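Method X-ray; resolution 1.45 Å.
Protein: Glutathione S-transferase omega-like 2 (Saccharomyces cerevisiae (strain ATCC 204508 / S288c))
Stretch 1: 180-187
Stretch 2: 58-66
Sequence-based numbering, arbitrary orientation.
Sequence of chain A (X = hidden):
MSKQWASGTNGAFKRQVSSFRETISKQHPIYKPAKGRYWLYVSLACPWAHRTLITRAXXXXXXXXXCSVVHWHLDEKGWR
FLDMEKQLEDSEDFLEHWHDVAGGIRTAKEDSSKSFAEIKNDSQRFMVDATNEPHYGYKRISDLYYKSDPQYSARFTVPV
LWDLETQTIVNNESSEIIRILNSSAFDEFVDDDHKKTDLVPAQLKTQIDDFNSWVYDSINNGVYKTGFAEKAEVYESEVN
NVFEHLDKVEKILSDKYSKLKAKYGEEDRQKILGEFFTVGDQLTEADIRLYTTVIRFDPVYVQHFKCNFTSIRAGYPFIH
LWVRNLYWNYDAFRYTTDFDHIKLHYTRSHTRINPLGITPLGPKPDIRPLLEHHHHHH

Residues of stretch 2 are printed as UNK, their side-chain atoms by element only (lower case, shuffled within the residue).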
# COMPACT_ATOMS: atom_id res chain seq x y z
N ILE A 180 21.85 -5.77 28.00
CA ILE A 180 22.52 -4.95 29.03
C ILE A 180 21.50 -4.30 29.94
O ILE A 180 21.60 -4.35 31.18
CB ILE A 180 23.46 -3.93 28.37
CG1 ILE A 180 24.58 -4.62 27.59
CG2 ILE A 180 24.09 -2.96 29.42
CD1 ILE A 180 25.44 -3.65 26.74
N LEU A 181 20.47 -3.66 29.35
CA LEU A 181 19.48 -2.97 30.16
C LEU A 181 18.76 -3.92 31.04
O LEU A 181 18.39 -3.55 32.14
CB LEU A 181 18.48 -2.27 29.21
CG LEU A 181 19.09 -1.16 28.36
CD1 LEU A 181 18.08 -0.66 27.36
CD2 LEU A 181 19.65 0.04 29.12
N ASN A 182 18.48 -5.14 30.58
CA ASN A 182 17.73 -6.08 31.38
C ASN A 182 18.58 -6.75 32.48
O ASN A 182 18.00 -7.29 33.42
CB ASN A 182 17.07 -7.16 30.51
CG ASN A 182 16.22 -8.10 31.32
OD1 ASN A 182 15.15 -7.69 31.84
ND2 ASN A 182 16.62 -9.36 31.40
N SER A 183 19.90 -6.72 32.33
CA SER A 183 20.83 -7.42 33.23
C SER A 183 20.80 -6.80 34.60
O SER A 183 20.13 -5.83 34.86
CB SER A 183 22.25 -7.34 32.73
OG SER A 183 22.77 -6.02 32.86
N SER A 184 21.59 -7.38 35.49
CA SER A 184 21.65 -6.80 36.82
C SER A 184 22.49 -5.53 36.88
O SER A 184 22.55 -4.90 37.95
CB SER A 184 22.22 -7.81 37.87
OG SER A 184 23.54 -8.13 37.53
N ALA A 185 23.15 -5.14 35.80
CA ALA A 185 24.14 -4.06 35.82
C ALA A 185 23.68 -2.80 36.53
O ALA A 185 24.45 -2.21 37.31
CB ALA A 185 24.60 -3.71 34.40
N PHE A 186 22.44 -2.36 36.33
CA PHE A 186 22.05 -1.05 36.83
C PHE A 186 21.14 -1.16 38.05
O PHE A 186 20.48 -0.19 38.46
CB PHE A 186 21.43 -0.21 35.68
CG PHE A 186 22.47 0.27 34.67
CD1 PHE A 186 23.17 1.44 34.84
CD2 PHE A 186 22.62 -0.40 33.45
CE1 PHE A 186 24.12 1.88 33.86
CE2 PHE A 186 23.53 0.00 32.53
CZ PHE A 186 24.26 1.17 32.70
N ASP A 187 21.10 -2.35 38.68
CA ASP A 187 20.10 -2.64 39.70
C ASP A 187 20.24 -1.74 40.92
O ASP A 187 19.25 -1.45 41.59
CB ASP A 187 20.21 -4.09 40.19
CG ASP A 187 19.61 -5.11 39.24
OD1 ASP A 187 19.07 -4.70 38.18
OD2 ASP A 187 19.68 -6.32 39.55
N UNK A 58 10.74 -0.07 30.65
CA UNK A 58 10.22 -1.20 31.41
C UNK A 58 11.14 -1.51 32.58
O UNK A 58 10.70 -1.95 33.65
c UNK A 58 8.91 -2.44 29.51
c UNK A 58 9.00 -3.66 28.59
c UNK A 58 7.58 -2.48 30.17
c UNK A 58 10.09 -2.44 30.51
N UNK A 59 12.44 -1.30 32.38
CA UNK A 59 13.39 -1.61 33.45
C UNK A 59 13.64 -0.41 34.35
O UNK A 59 14.50 -0.51 35.25
n UNK A 59 15.31 -5.32 35.59
c UNK A 59 14.28 -4.62 33.39
c UNK A 59 15.56 -4.99 34.10
c UNK A 59 14.69 -2.15 32.84
c UNK A 59 14.58 -3.61 32.31
N UNK A 60 12.91 0.70 34.16
CA UNK A 60 13.00 1.82 35.09
C UNK A 60 14.29 2.60 35.06
O UNK A 60 14.76 3.06 36.11
N UNK A 61 14.90 2.74 33.90
CA UNK A 61 16.22 3.31 33.71
C UNK A 61 16.20 4.68 33.06
O UNK A 61 17.25 5.18 32.64
c UNK A 61 17.89 -0.03 32.54
c UNK A 61 17.12 2.34 32.91
c UNK A 61 17.31 0.98 33.52
c UNK A 61 18.26 1.16 34.75
N UNK A 62 15.06 5.36 33.00
CA UNK A 62 15.01 6.63 32.28
C UNK A 62 15.79 7.74 32.97
O UNK A 62 16.34 8.61 32.29
c UNK A 62 12.79 6.12 31.21
o UNK A 62 12.86 7.30 33.24
c UNK A 62 13.58 7.12 32.01
N UNK A 63 15.89 7.70 34.31
CA UNK A 63 16.69 8.68 35.01
C UNK A 63 18.13 8.25 35.20
O UNK A 63 18.93 9.03 35.72
c UNK A 63 16.05 8.98 36.39
o UNK A 63 16.26 7.89 37.30
N UNK A 64 18.46 7.02 34.83
CA UNK A 64 19.81 6.48 34.96
C UNK A 64 20.61 6.67 33.69
O UNK A 64 21.81 6.93 33.72
c UNK A 64 18.88 4.79 36.54
c UNK A 64 21.11 4.36 35.45
c UNK A 64 19.69 4.99 35.32
N UNK A 65 19.91 6.57 32.56
CA UNK A 65 20.52 6.62 31.25
C UNK A 65 19.76 7.67 30.44
O UNK A 65 18.59 7.46 30.12
c UNK A 65 21.28 4.26 31.40
c UNK A 65 20.99 5.32 29.16
c UNK A 65 21.16 2.80 30.94
c UNK A 65 20.46 5.25 30.57
N UNK A 66 20.40 8.80 30.14
CA UNK A 66 19.74 9.85 29.38
C UNK A 66 19.48 9.40 27.98
O UNK A 66 20.12 8.47 27.50
O HOH W 1 17.71 -6.28 36.37

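Position 58 carries four side-chain carbons that fork at the second, the pattern of leucine. Its side chain is out of reach of stretch 1, so the assignment rests on the branching alone: L58.

Position 59 has four carbons in a row ending in a nitrogen. It is also the first residue after a helix to leave helical phi/psi, and its CA lies 6.6 Å from the CA of N182, the last residue of its helix; S183 is the first there to leave helical phi/psi. The CA-to-CB bond of position 59 points toward stretch 1, and the last carbon of its side chain sits 3.4 Å from the backbone O of N182. An unbranched chain of four carbons and a terminal nitrogen is lysine, K59, and that last carbon is CE; K59 CE also lies 3.5 Å from N182 OD1 and 3.7 Å from L181 O.

Position 60 has no side-chain atoms and is glycine. Its phi of 71° independently favours that residue, and since nothing of stretch 1 lies within 5.5 Å of an ideal CB, the contact itself imposes no such demand: G60.

Position 61 again shows four carbons forked at the second, now buried, with the CA-to-CB bond pointing toward stretch 1. One terminal carbon is 3.6 Å from L181 O and 3.8 Å from L181 CD2, while the other is 3.6 Å from F186 CB. The residue is L61, with CD1 meeting L181 and CD2 meeting F186.

At position 62 one carbon carries an oxygen and a second carbon, which defines threonine; T62 is out of reach of stretch 1. Position 63 has one carbon followed by one oxygen and is likewise out of reach, hence S63.

Position 64 bears three carbons, one carrying the other two. One branch carbon lies 3.6 Å from F186 CD1, obliquely to the ring. The residue is valine, V64, and that carbon is CG1. The backbone N of V64 bonds to L61 O at 3.1 Å, and the N of position 65 bonds to L61 O at 3.0 Å, so both amides converge on L61 O.

Position 65 has four carbons forked at the first, with one arm two carbons long. The end carbon of that arm reaches L181 CD2 at 3.6 Å and F186 CZ at 3.9 Å. This is isoleucine, I65, and the end carbon is CD1. I65 CD1 stands 4.1 Å from the F186 ring centroid and 17° off the normal, a CH-pi contact over one face. Position 66 lacks side-chain atoms and is G66, out of reach of stretch 1.

The contact buries 369 Å² and has no direct hydrogen bond across it. L181 and F186 pack against L61 and I65, with V64 adding a further contact to F186. Beside this apolar patch, K59 packs its CE against L181 O and against the backbone and side-chain oxygens of N182, and its NZ reaches stretch 1 through water 1. That water accepts from K59 NZ at 2.7 Å and can donate to S183 O at 2.9 Å or D187 OD1 at 2.8 Å, although acceptors in reach outnumber its protons. Within stretch 1, S183 OG donates to I180 O at 2.6 Å and accepts from A185 N at 3.1 Å, linking I180 O, S183 OG and A185 N.

Stretch 2, residues 58-66: LKGLTSVIG
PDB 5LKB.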